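Local coordinates for uncharacterized GST-like proteinprotein (Pseudomonas syringae pv. tomato, PDB 3IC8), which is of unknown function but probably belongs to the glutathione S-transferase superfamily, combining a thioredoxin-like N-terminal domain with a helical C-terminal one, at residues A[6-11]-A[17-22]; A[13-18]-A[52-57]; A[103-108]-A[157-162]; A[171-176]-A[216-221]; A[190-193]-A[197-200]. All coordinates share one frame; numbering follows the deposited sequence.

Contact 1 (A[6-11]-A[17-22])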
# COMPACT_ATOMS: atom_id res chain seq x y z
N LEU A 6 24.04 5.08 -15.84
CA LEU A 6 24.04 6.15 -14.89
C LEU A 6 25.25 6.09 -13.97
O LEU A 6 25.53 5.10 -13.35
CB LEU A 6 22.76 6.13 -14.08
CG LEU A 6 22.48 7.34 -13.21
CD1 LEU A 6 22.10 8.48 -14.08
CD2 LEU A 6 21.43 7.05 -12.23
N HIS A 7 25.98 7.19 -13.91
CA HIS A 7 27.09 7.33 -13.01
C HIS A 7 26.60 8.15 -11.83
O HIS A 7 26.23 9.28 -11.97
CB HIS A 7 28.19 8.11 -13.70
CG HIS A 7 28.80 7.41 -14.87
ND1 HIS A 7 30.00 6.77 -14.79
CD2 HIS A 7 28.38 7.27 -16.14
CE1 HIS A 7 30.29 6.25 -15.95
NE2 HIS A 7 29.32 6.53 -16.79
N HIS A 8 26.58 7.55 -10.66
CA HIS A 8 26.02 8.20 -9.50
C HIS A 8 26.54 7.68 -8.19
O HIS A 8 27.21 6.71 -8.14
CB HIS A 8 24.52 8.12 -9.51
CG HIS A 8 23.99 6.76 -9.25
ND1 HIS A 8 24.35 5.67 -9.98
CD2 HIS A 8 23.10 6.32 -8.34
CE1 HIS A 8 23.73 4.61 -9.53
NE2 HIS A 8 22.96 4.98 -8.54
N TYR A 9 26.20 8.36 -7.13
CA TYR A 9 26.54 7.85 -5.84
C TYR A 9 25.25 7.36 -5.27
O TYR A 9 24.36 8.11 -5.03
CB TYR A 9 27.15 8.95 -5.00
CG TYR A 9 27.84 8.49 -3.76
CD1 TYR A 9 29.07 7.88 -3.81
CD2 TYR A 9 27.27 8.67 -2.54
CE1 TYR A 9 29.67 7.47 -2.69
CE2 TYR A 9 27.87 8.27 -1.43
CZ TYR A 9 29.06 7.67 -1.50
OH TYR A 9 29.64 7.27 -0.37
N PRO A 10 25.19 6.08 -5.06
CA PRO A 10 23.97 5.36 -4.77
C PRO A 10 23.24 5.74 -3.50
O PRO A 10 22.05 5.67 -3.47
CB PRO A 10 24.44 3.93 -4.72
CG PRO A 10 25.52 3.92 -5.63
CD PRO A 10 26.25 5.16 -5.46
N THR A 11 23.96 6.12 -2.47
CA THR A 11 23.33 6.48 -1.24
C THR A 11 23.07 7.96 -1.11
O THR A 11 22.59 8.40 -0.11
CB THR A 11 24.14 5.99 -0.05
OG1 THR A 11 25.49 6.38 -0.21
CG2 THR A 11 24.08 4.53 0.02
N LYS A 17 16.57 12.04 -7.56
CA LYS A 17 15.68 12.46 -8.60
C LYS A 17 15.98 11.70 -9.88
O LYS A 17 15.09 11.24 -10.50
CB LYS A 17 15.77 13.97 -8.81
CG LYS A 17 15.24 14.45 -10.14
CD LYS A 17 14.69 15.83 -10.09
CE LYS A 17 15.69 16.86 -10.50
NZ LYS A 17 15.20 17.69 -11.59
N ALA A 18 17.24 11.54 -10.23
CA ALA A 18 17.61 10.84 -11.45
C ALA A 18 17.20 9.38 -11.47
O ALA A 18 16.84 8.87 -12.48
CB ALA A 18 19.03 10.95 -11.67
N ARG A 19 17.29 8.74 -10.33
CA ARG A 19 16.87 7.38 -10.15
C ARG A 19 15.37 7.20 -10.35
O ARG A 19 14.93 6.24 -10.92
CB ARG A 19 17.27 6.97 -8.75
CG ARG A 19 18.25 5.89 -8.68
CD ARG A 19 19.46 6.15 -7.82
NE ARG A 19 19.21 6.83 -6.56
CZ ARG A 19 20.15 7.41 -5.84
NH1 ARG A 19 21.39 7.39 -6.22
NH2 ARG A 19 19.85 8.01 -4.73
N LEU A 20 14.60 8.13 -9.84
CA LEU A 20 13.17 8.16 -10.03
C LEU A 20 12.84 8.37 -11.47
O LEU A 20 11.90 7.85 -11.96
CB LEU A 20 12.48 9.17 -9.14
CG LEU A 20 12.55 8.86 -7.66
CD1 LEU A 20 12.31 10.05 -6.83
CD2 LEU A 20 11.68 7.75 -7.25
N MSE A 21 13.64 9.17 -12.14
CA MSE A 21 13.43 9.45 -13.52
C MSE A 21 13.57 8.18 -14.31
O MSE A 21 12.81 7.92 -15.20
CB MSE A 21 14.41 10.50 -14.01
CG MSE A 21 14.03 11.93 -13.73
SE MSE A 21 15.44 13.21 -13.85
CE MSE A 21 15.85 13.11 -15.64
N LEU A 22 14.54 7.38 -13.95
CA LEU A 22 14.68 6.09 -14.56
C LEU A 22 13.52 5.19 -14.26
O LEU A 22 13.13 4.43 -15.08
CB LEU A 22 16.02 5.47 -14.21
CG LEU A 22 17.18 6.21 -14.84
CD1 LEU A 22 18.47 5.80 -14.26
CD2 LEU A 22 17.21 6.04 -16.26

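Contact 2 (A[13-18]-A[52-57])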
# COMPACT_ATOMS: atom_id res chain seq x y z
N LEU A 13 21.25 11.32 -1.40
CA LEU A 13 19.93 11.90 -1.46
C LEU A 13 19.84 12.81 -2.63
O LEU A 13 18.81 12.99 -3.19
CB LEU A 13 19.64 12.69 -0.21
CG LEU A 13 19.59 11.96 1.11
CD1 LEU A 13 19.70 12.94 2.18
CD2 LEU A 13 18.32 11.25 1.22
N PHE A 14 20.95 13.41 -2.98
CA PHE A 14 21.04 14.32 -4.08
C PHE A 14 20.83 13.69 -5.45
O PHE A 14 20.44 14.35 -6.37
CB PHE A 14 22.32 15.14 -4.00
CG PHE A 14 22.33 16.12 -2.88
CD1 PHE A 14 21.95 17.40 -3.07
CD2 PHE A 14 22.72 15.75 -1.64
CE1 PHE A 14 21.96 18.26 -2.05
CE2 PHE A 14 22.73 16.61 -0.63
CZ PHE A 14 22.35 17.86 -0.83
N ALA A 15 21.09 12.40 -5.54
CA ALA A 15 20.97 11.66 -6.76
C ALA A 15 19.67 10.91 -6.91
O ALA A 15 19.52 10.14 -7.80
CB ALA A 15 22.10 10.72 -6.88
N GLU A 16 18.76 11.09 -5.98
CA GLU A 16 17.48 10.42 -6.02
C GLU A 16 16.58 10.79 -7.17
O GLU A 16 15.90 9.97 -7.70
CB GLU A 16 16.77 10.55 -4.69
CG GLU A 16 15.53 9.76 -4.55
CD GLU A 16 15.75 8.28 -4.42
OE1 GLU A 16 14.75 7.59 -4.37
OE2 GLU A 16 16.88 7.80 -4.36
N LYS A 17 16.57 12.04 -7.56
CA LYS A 17 15.68 12.46 -8.60
C LYS A 17 15.98 11.70 -9.88
O LYS A 17 15.09 11.24 -10.50
CB LYS A 17 15.77 13.97 -8.81
CG LYS A 17 15.24 14.45 -10.14
CD LYS A 17 14.69 15.83 -10.09
CE LYS A 17 15.69 16.86 -10.50
NZ LYS A 17 15.20 17.69 -11.59
N ALA A 18 17.24 11.54 -10.23
CA ALA A 18 17.61 10.84 -11.45
C ALA A 18 17.20 9.38 -11.47
O ALA A 18 16.84 8.87 -12.48
CB ALA A 18 19.03 10.95 -11.67
N LYS A 52 29.72 17.04 -11.64
CA LYS A 52 28.48 17.00 -10.93
C LYS A 52 27.64 15.87 -11.49
O LYS A 52 27.43 15.78 -12.67
CB LYS A 52 27.75 18.31 -11.04
CG LYS A 52 26.84 18.56 -9.91
CD LYS A 52 25.40 18.55 -10.35
CE LYS A 52 24.81 19.92 -10.29
NZ LYS A 52 23.88 20.06 -9.16
N THR A 53 27.17 15.01 -10.63
CA THR A 53 26.51 13.81 -11.03
C THR A 53 25.20 13.89 -10.34
O THR A 53 25.06 14.68 -9.46
CB THR A 53 27.27 12.61 -10.58
OG1 THR A 53 27.55 12.73 -9.20
CG2 THR A 53 28.56 12.55 -11.29
N PRO A 54 24.21 13.14 -10.75
CA PRO A 54 24.36 12.05 -11.70
C PRO A 54 24.59 12.43 -13.14
O PRO A 54 24.20 13.47 -13.57
CB PRO A 54 23.05 11.32 -11.55
CG PRO A 54 22.58 11.67 -10.28
CD PRO A 54 22.93 13.06 -10.08
N VAL A 55 25.23 11.53 -13.86
CA VAL A 55 25.58 11.73 -15.24
C VAL A 55 25.12 10.57 -16.08
O VAL A 55 25.18 9.45 -15.67
CB VAL A 55 27.07 11.95 -15.37
CG1 VAL A 55 27.54 11.62 -16.72
CG2 VAL A 55 27.40 13.34 -15.06
N LEU A 56 24.63 10.85 -17.27
CA LEU A 56 24.10 9.82 -18.13
C LEU A 56 25.00 9.46 -19.31
O LEU A 56 25.37 10.29 -20.09
CB LEU A 56 22.75 10.26 -18.65
CG LEU A 56 21.68 9.26 -19.06
CD1 LEU A 56 21.10 9.64 -20.35
CD2 LEU A 56 22.17 7.89 -19.10
N GLN A 57 25.36 8.20 -19.41
CA GLN A 57 26.17 7.74 -20.51
C GLN A 57 25.42 6.79 -21.40
O GLN A 57 24.87 5.82 -20.95
CB GLN A 57 27.43 7.06 -20.01
CG GLN A 57 28.21 6.37 -21.08
CD GLN A 57 29.41 5.64 -20.56
OE1 GLN A 57 29.54 5.40 -19.39
NE2 GLN A 57 30.30 5.30 -21.44

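Contact 3 (A[103-108]-A[157-162])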
# COMPACT_ATOMS: atom_id res chain seq x y z
N PHE A 103 13.91 23.59 -3.76
CA PHE A 103 15.00 22.73 -3.37
C PHE A 103 15.87 23.40 -2.34
O PHE A 103 16.32 22.78 -1.44
CB PHE A 103 15.81 22.39 -4.60
CG PHE A 103 17.02 21.55 -4.34
CD1 PHE A 103 16.96 20.21 -4.36
CD2 PHE A 103 18.23 22.13 -4.10
CE1 PHE A 103 18.04 19.47 -4.13
CE2 PHE A 103 19.31 21.37 -3.86
CZ PHE A 103 19.21 20.05 -3.88
N LEU A 104 16.11 24.68 -2.52
CA LEU A 104 16.89 25.42 -1.61
C LEU A 104 16.29 25.51 -0.24
O LEU A 104 16.96 25.35 0.73
CB LEU A 104 17.11 26.81 -2.16
CG LEU A 104 17.93 27.75 -1.32
CD1 LEU A 104 19.17 27.06 -0.87
CD2 LEU A 104 18.29 28.88 -2.14
N HIS A 105 15.01 25.74 -0.16
CA HIS A 105 14.33 25.74 1.11
C HIS A 105 14.39 24.39 1.77
O HIS A 105 14.62 24.29 2.93
CB HIS A 105 12.88 26.10 0.91
CG HIS A 105 12.67 27.52 0.53
ND1 HIS A 105 12.13 28.44 1.38
CD2 HIS A 105 12.94 28.17 -0.61
CE1 HIS A 105 12.08 29.61 0.79
NE2 HIS A 105 12.57 29.47 -0.42
N ALA A 106 14.16 23.34 1.02
CA ALA A 106 14.11 22.03 1.61
C ALA A 106 15.43 21.60 2.24
O ALA A 106 15.44 21.05 3.29
CB ALA A 106 13.65 21.03 0.61
N VAL A 107 16.52 21.85 1.56
CA VAL A 107 17.84 21.59 2.09
C VAL A 107 18.30 22.44 3.27
O VAL A 107 19.06 21.99 4.07
CB VAL A 107 18.90 21.44 1.01
CG1 VAL A 107 18.50 20.37 0.10
CG2 VAL A 107 19.09 22.67 0.27
N SER A 108 17.87 23.68 3.32
CA SER A 108 18.16 24.52 4.45
C SER A 108 17.51 24.00 5.70
O SER A 108 18.08 24.05 6.75
CB SER A 108 17.68 25.95 4.23
OG SER A 108 18.36 26.57 3.19
N PRO A 157 5.56 27.57 4.47
CA PRO A 157 4.14 27.33 4.59
C PRO A 157 3.35 27.88 3.43
O PRO A 157 2.33 27.35 3.11
CB PRO A 157 3.82 28.05 5.88
CG PRO A 157 4.99 28.03 6.58
CD PRO A 157 6.07 28.22 5.66
N THR A 158 3.83 28.94 2.83
CA THR A 158 3.15 29.47 1.69
C THR A 158 3.16 28.46 0.57
O THR A 158 2.16 28.24 -0.03
CB THR A 158 3.82 30.76 1.22
OG1 THR A 158 3.62 31.78 2.18
CG2 THR A 158 3.27 31.21 -0.04
N PHE A 159 4.30 27.86 0.29
CA PHE A 159 4.38 26.86 -0.75
C PHE A 159 3.61 25.59 -0.47
O PHE A 159 3.00 25.07 -1.35
CB PHE A 159 5.81 26.42 -1.02
CG PHE A 159 6.79 27.51 -1.21
CD1 PHE A 159 6.61 28.48 -2.14
CD2 PHE A 159 7.95 27.52 -0.50
CE1 PHE A 159 7.51 29.44 -2.31
CE2 PHE A 159 8.85 28.47 -0.67
CZ PHE A 159 8.63 29.44 -1.57
N MSE A 160 3.70 25.07 0.73
CA MSE A 160 3.00 23.86 1.07
C MSE A 160 1.48 23.93 1.09
O MSE A 160 0.81 23.01 0.69
CB MSE A 160 3.56 23.25 2.34
CG MSE A 160 4.89 22.68 2.13
SE MSE A 160 4.90 21.28 0.91
CE MSE A 160 5.85 21.91 -0.53
N SER A 161 0.95 25.03 1.59
CA SER A 161 -0.46 25.26 1.63
C SER A 161 -1.05 25.37 0.25
O SER A 161 -2.14 24.94 0.01
CB SER A 161 -0.80 26.46 2.49
OG SER A 161 -0.40 27.65 1.89
N ARG A 162 -0.31 25.99 -0.64
CA ARG A 162 -0.70 26.12 -2.00
C ARG A 162 -0.78 24.77 -2.66
O ARG A 162 -1.71 24.48 -3.35
CB ARG A 162 0.28 27.03 -2.73
CG ARG A 162 -0.27 28.38 -3.10
CD ARG A 162 0.52 29.53 -2.55
NE ARG A 162 1.52 30.03 -3.47
CZ ARG A 162 1.92 31.29 -3.56
NH1 ARG A 162 1.40 32.23 -2.83
NH2 ARG A 162 2.83 31.61 -4.42

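Contact 4 (A[171-176]-A[216-221])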
# COMPACT_ATOMS: atom_id res chain seq x y z
N GLY A 171 -6.65 15.50 -7.97
CA GLY A 171 -5.84 15.28 -9.14
C GLY A 171 -4.68 14.39 -8.81
O GLY A 171 -4.11 14.52 -7.77
N ASP A 172 -4.36 13.45 -9.67
CA ASP A 172 -3.29 12.53 -9.37
C ASP A 172 -1.91 13.18 -9.28
O ASP A 172 -1.14 12.85 -8.43
CB ASP A 172 -3.30 11.35 -10.35
CG ASP A 172 -4.29 10.31 -9.97
OD1 ASP A 172 -4.42 10.03 -8.79
OD2 ASP A 172 -4.97 9.77 -10.83
N PHE A 173 -1.65 14.09 -10.18
CA PHE A 173 -0.35 14.69 -10.36
C PHE A 173 -0.49 16.18 -10.58
O PHE A 173 -1.57 16.69 -10.67
CB PHE A 173 0.39 14.04 -11.49
CG PHE A 173 0.65 12.61 -11.28
CD1 PHE A 173 -0.17 11.66 -11.79
CD2 PHE A 173 1.72 12.20 -10.57
CE1 PHE A 173 0.07 10.38 -11.60
CE2 PHE A 173 1.95 10.90 -10.39
CZ PHE A 173 1.12 9.99 -10.90
N LEU A 174 0.63 16.88 -10.62
CA LEU A 174 0.64 18.32 -10.67
C LEU A 174 0.02 18.91 -11.92
O LEU A 174 -0.61 19.92 -11.88
CB LEU A 174 2.05 18.87 -10.47
CG LEU A 174 2.77 18.58 -9.16
CD1 LEU A 174 4.11 19.09 -9.23
CD2 LEU A 174 2.09 19.19 -8.05
N PHE A 175 0.21 18.24 -13.04
CA PHE A 175 -0.32 18.70 -14.28
C PHE A 175 -1.35 17.75 -14.83
O PHE A 175 -1.50 17.66 -16.00
CB PHE A 175 0.77 18.91 -15.29
CG PHE A 175 1.52 20.15 -15.09
CD1 PHE A 175 2.62 20.19 -14.32
CD2 PHE A 175 1.12 21.30 -15.71
CE1 PHE A 175 3.30 21.32 -14.15
CE2 PHE A 175 1.81 22.43 -15.53
CZ PHE A 175 2.89 22.43 -14.75
N GLY A 176 -2.07 17.05 -13.99
CA GLY A 176 -2.98 16.07 -14.50
C GLY A 176 -2.26 14.76 -14.64
O GLY A 176 -2.26 13.95 -13.78
N LEU A 216 6.95 8.77 -5.55
CA LEU A 216 8.04 7.93 -5.11
C LEU A 216 7.86 6.48 -5.52
O LEU A 216 8.79 5.75 -5.63
CB LEU A 216 8.22 8.04 -3.60
CG LEU A 216 9.13 9.08 -2.96
CD1 LEU A 216 9.47 10.17 -3.84
CD2 LEU A 216 8.55 9.62 -1.74
N GLY A 217 6.63 6.09 -5.75
CA GLY A 217 6.23 4.74 -6.07
C GLY A 217 6.55 4.24 -7.44
O GLY A 217 6.40 3.07 -7.70
N PHE A 218 6.95 5.15 -8.31
CA PHE A 218 7.43 4.83 -9.64
C PHE A 218 8.72 4.07 -9.52
O PHE A 218 9.09 3.33 -10.39
CB PHE A 218 7.62 6.09 -10.47
CG PHE A 218 6.35 6.66 -11.01
CD1 PHE A 218 5.71 6.08 -12.06
CD2 PHE A 218 5.82 7.78 -10.48
CE1 PHE A 218 4.56 6.60 -12.54
CE2 PHE A 218 4.67 8.30 -10.98
CZ PHE A 218 4.05 7.70 -12.00
N GLY A 219 9.43 4.27 -8.43
CA GLY A 219 10.62 3.52 -8.16
C GLY A 219 11.84 3.88 -8.95
O GLY A 219 11.90 4.94 -9.52
N HIS A 220 12.82 3.00 -8.95
CA HIS A 220 14.06 3.21 -9.68
C HIS A 220 14.24 2.41 -10.95
O HIS A 220 15.21 2.59 -11.63
CB HIS A 220 15.27 2.99 -8.79
CG HIS A 220 15.31 3.84 -7.56
ND1 HIS A 220 16.23 3.65 -6.57
CD2 HIS A 220 14.56 4.89 -7.17
CE1 HIS A 220 16.05 4.54 -5.62
NE2 HIS A 220 15.03 5.29 -5.95
N GLY A 221 13.32 1.52 -11.27
CA GLY A 221 13.51 0.71 -12.44
C GLY A 221 14.38 -0.50 -12.25
O GLY A 221 14.48 -1.00 -11.18

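Contact 5 (A[190-193]-A[197-200])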
# COMPACT_ATOMS: atom_id res chain seq x y z
N TRP A 190 11.64 14.76 -0.42
CA TRP A 190 12.32 13.56 -0.07
C TRP A 190 13.36 13.86 1.00
O TRP A 190 13.59 13.08 1.88
CB TRP A 190 12.92 12.95 -1.33
CG TRP A 190 13.84 11.86 -1.14
CD1 TRP A 190 15.13 11.86 -1.42
CD2 TRP A 190 13.53 10.57 -0.65
NE1 TRP A 190 15.68 10.67 -1.14
CE2 TRP A 190 14.70 9.85 -0.66
CE3 TRP A 190 12.37 9.97 -0.20
CZ2 TRP A 190 14.77 8.56 -0.22
CZ3 TRP A 190 12.43 8.69 0.22
CH2 TRP A 190 13.62 8.00 0.21
N PHE A 191 13.98 15.03 0.91
CA PHE A 191 14.92 15.45 1.92
C PHE A 191 14.24 15.60 3.27
O PHE A 191 14.77 15.19 4.26
CB PHE A 191 15.60 16.76 1.52
CG PHE A 191 16.65 16.61 0.48
CD1 PHE A 191 17.95 16.39 0.82
CD2 PHE A 191 16.34 16.71 -0.84
CE1 PHE A 191 18.90 16.26 -0.13
CE2 PHE A 191 17.28 16.57 -1.78
CZ PHE A 191 18.56 16.34 -1.43
N LEU A 192 13.07 16.19 3.31
CA LEU A 192 12.34 16.40 4.54
C LEU A 192 11.92 15.13 5.23
O LEU A 192 11.94 15.04 6.41
CB LEU A 192 11.17 17.32 4.36
CG LEU A 192 11.29 18.83 4.20
CD1 LEU A 192 12.42 19.50 4.86
CD2 LEU A 192 11.16 19.24 2.81
N LYS A 193 11.56 14.13 4.45
CA LYS A 193 11.10 12.85 4.93
C LYS A 193 12.15 12.06 5.69
O LYS A 193 11.83 11.17 6.40
CB LYS A 193 10.57 12.04 3.77
CG LYS A 193 9.31 12.56 3.19
CD LYS A 193 8.15 12.38 4.10
CE LYS A 193 7.45 11.09 3.84
NZ LYS A 193 6.32 10.91 4.72
N VAL A 197 12.20 15.32 12.76
CA VAL A 197 12.02 16.74 12.93
C VAL A 197 11.50 17.48 11.72
O VAL A 197 10.67 18.34 11.85
CB VAL A 197 13.32 17.38 13.37
CG1 VAL A 197 13.17 18.83 13.44
CG2 VAL A 197 13.76 16.82 14.66
N THR A 198 12.01 17.13 10.54
CA THR A 198 11.61 17.75 9.28
C THR A 198 10.41 17.16 8.56
O THR A 198 9.90 17.77 7.68
CB THR A 198 12.76 17.84 8.26
OG1 THR A 198 13.20 16.54 7.91
CG2 THR A 198 13.88 18.63 8.81
N ALA A 199 9.97 15.99 8.95
CA ALA A 199 8.86 15.32 8.31
C ALA A 199 7.50 16.04 8.38
O ALA A 199 6.72 15.95 7.48
CB ALA A 199 8.76 13.95 8.80
N PRO A 200 7.27 16.77 9.44
CA PRO A 200 6.04 17.53 9.59
C PRO A 200 5.92 18.63 8.55
O PRO A 200 4.86 19.07 8.24
CB PRO A 200 6.19 18.11 10.98
CG PRO A 200 7.01 17.21 11.64
CD PRO A 200 8.02 16.79 10.69

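Contact 1 (A[6-11]-A[17-22])
Arg19 reaches from helix 16-25 to the loop that follows strand 4-8, where its NH1 donates to Tyr9 O over 3.3 Å. The N-H...O angle is 151°; the oxygen lies near the guanidinium plane, while NH1 stands 44° out of the carbonyl plane of Tyr9. Pro10 O lies over one guanidinium face, 3.5 Å from Arg19 CZ, but makes no hydrogen bond to it. Bends at chi2 and chi3 carry the arginine across to the edge of the His8 ring, and the two flat groups meet with their planes strongly inclined. Leu6 CD2 and Pro10 CG lie over opposite faces of that ring, each displaced toward its rim. Leu6 CD2 also packs on the helix, 3.8 Å from Leu22 CD1 one helical turn beyond Arg19. In the next shell, Ser12 O and the carboxylate of Glu16 hold Arg19 NH2 and so fix the turn of the guanidinium, while Trp29 of strand 28-33 packs on both leucines. Strand 4-8, helix 16-25 and strand 28-33 form the opening beta-alpha-beta unit of the thioredoxin-like fold, as in the N-terminal domain of glutathione S-transferases.

Contact 2 (A[13-18]-A[52-57])
Gln57 NE2 is gripped by the carbonyl oxygens of Gly59 and Ala231, and Gln57 OE1 pairs with His7 NE2. These bonds hold the strand end of a segment that, three residues earlier, sets Pro54 against Ala15 and Ala18. No hydrogen bond passes between 13-18 and 52-57; the contact is purely apolar and rests on the ring of Pro54.

The ring atom CG does most of the touching. Pro54 CG sits 3.6 Å from Ala15 CB. The same atom lies 3.9 Å from Ala18 CB, so it dips between two methyl groups three residues apart. CD leans over Ala15, 4.1 Å from its CB, and Pro54 CB turns to the other methyl, 4.0 Å from Ala18 CB. Both alanines are short enough to let the chain come close: the CA atoms of Ala15 and Pro54 are 6.0 Å apart.

The peptide bond before Pro54 is cis. A cis-proline at the start of this strand is a hallmark of the thioredoxin fold, and in glutathione S-transferases it borders the site where glutathione binds.

Leu6 and His8 of strand 4-8 also pack on Pro54, placing the proline between that strand and the start of helix 16-25. Met69 of helix 66-76 touches both Ala18 and Leu56, while Leu13 and Phe14 face helix 180-193.

Contact 3 (A[103-108]-A[157-162])
With CG anti to the carbonyl carbon in each residue (chi1 -70° in His105 and -49° in Phe159), the two rings are thrown into the gap between helices 88-110 and 149-167. They meet as a T-shaped pair, the edge of Phe159 pointing at the face of His105. Phe159 CE2 hovers over the middle of the imidazole, 3.7 Å above its plane, and CZ follows a little further off. The ring planes are nearly perpendicular, at 87°, and the centroids lie 5.1 Å apart. This geometry sets the C-H rim of the phenylalanine against the pi cloud of the histidine. No hydrogen bond crosses the contact, and the CA atoms of His105 and Phe159 remain 10.2 Å apart, so between these two segments the ring pair spans the gap.

On the histidine side, Ser108 OG bonds back to Leu104 O at 3.1 Å. Ser108 N reaches the same oxygen from the opposite face of the carbonyl plane, giving that oxygen two donors. The phenylalanine lies just past a kink at residues 157-158, where neither Pro157, lacking an N-H, nor Thr158 bonds through its N to the preceding turn.

Val152, Gln155 and Trp156 flank His105, and Phe159 also packs on Val101 and Leu102. Ala106 and Met160 turn instead to helix 180-193. Helices packed side by side through such side chains make up the all-helical C-terminal domain of glutathione S-transferase-like proteins.

Contact 4 (A[171-176]-A[216-221])
Phe173 and Phe218 touch at the outer carbons of their rings without overlapping, the side chains extending toward each other from the two loops. Phe173 CE2 is 3.8 Å from Phe218 CE2, and the CZ atoms of Phe173 and Phe218 are 3.9 Å apart. As the centroids stand 6.0 Å apart and the planes are inclined by only 36°, the pair is neither a stack nor a T-shape. Phe173 CE2 lies at the edge of the Phe218 ring, near its plane.

With CG beside the backbone N (chi1 -62° in Phe173, -78° in Phe218), both rings project from their turns and bridge CA atoms of Phe173 and Phe218 that are 12.6 Å apart. Phe173 opens a type I turn that ends at Gly176, and its O receives a weak bond from Gly176 N; Gly176 O lies at the edge of the Phe173 ring. Phe218 lies within a second type I turn, closed by Gly219 N on Leu216 O at 3.2 Å. Gly219, with positive phi, ends the helical course of the chain.

Phe24 makes an edge-to-face pair with Phe218, extending the aromatic cluster. The third subunit brings its Ser224 against Phe173 and its Ser222 against Phe218, while Asn28 of that subunit bonds to Phe218 O. Leu174 N is held by Asp182 OD1; an aspartate in the first turn of helix 180-193 tying down the preceding loop is characteristic of the buried central helix of the glutathione S-transferase C-terminal domain.

Contact 5 (A[190-193]-A[197-200])
The side chains of Leu192 and Thr198 lie roughly perpendicular where helix 180-193 of the glutathione S-transferase-like C-terminal domain ends and the chain turns back toward helix 200-203. The leucine lies across the threonine, its CD1 3.8 Å from Thr198 CB. Its inner part runs beside the threonine backbone, with Leu192 CB 3.6 Å and Leu192 CG 3.9 Å from Thr198 O. With chi1 at -75°, Leu192 CG stands anti to the carbonyl carbon; the oxygen is left to Thr198 OG1, while CD1 still meets Thr198 CB and the branched end packs on Ala106, Leu109 and Val110 of helix 88-110.

The threonine brings two kinds of surface. Its CB meets the leucine methyl, and a chi1 of 63° sets OG1 between its own backbone N and carbonyl carbon, facing the end of the helix. Ala199 follows alongside, its CB 4.1 Å from Leu192 O, and its N is near the same oxygen but badly angled for a bond. The CA atoms of Leu192 and Thr198 are 5.0 Å apart, so the reversal of the chain is tight.

Phe201 and Val202 also pack on Leu192, and Val110 on Thr198. The turn faces a second subunit: Lys193 O accepts from Thr11 OG1 of that subunit, and Lys193 NZ bonds to Tyr9 OH there as well as to Asp203 of its own chain.

At the helix end, Thr198 OG1 has a weak bond to Thr195 O and is modelled 2.5 Å from Leu192 O; a hydrogen bond fits the latter placement, but so short a distance is doubtful.

From the N terminus, contact 1 closes the short loop between strand 4-8 and helix 16-25. Contact 2 opens inside that loop, shares Lys17 and Ala18 with contact 1, and closes later at 52-57, so the two cross within the thioredoxin-like domain. Contact 3 follows separately, bridging helices 88-110 and 149-167. Contact 4 closes the loop from 171-176 to 216-221, and contact 5, at the end of helix 180-193, is nested inside it. The domains are joined where Phe14 touches Phe103 and Phe191. In addition, Glu16 OE1 bonds to His220 NE2 of the 216-221 loop, tying contact 2 to contact 4. Contacts 1, 2, 3 and 5 all touch the second subunit; contact 4 meets the third.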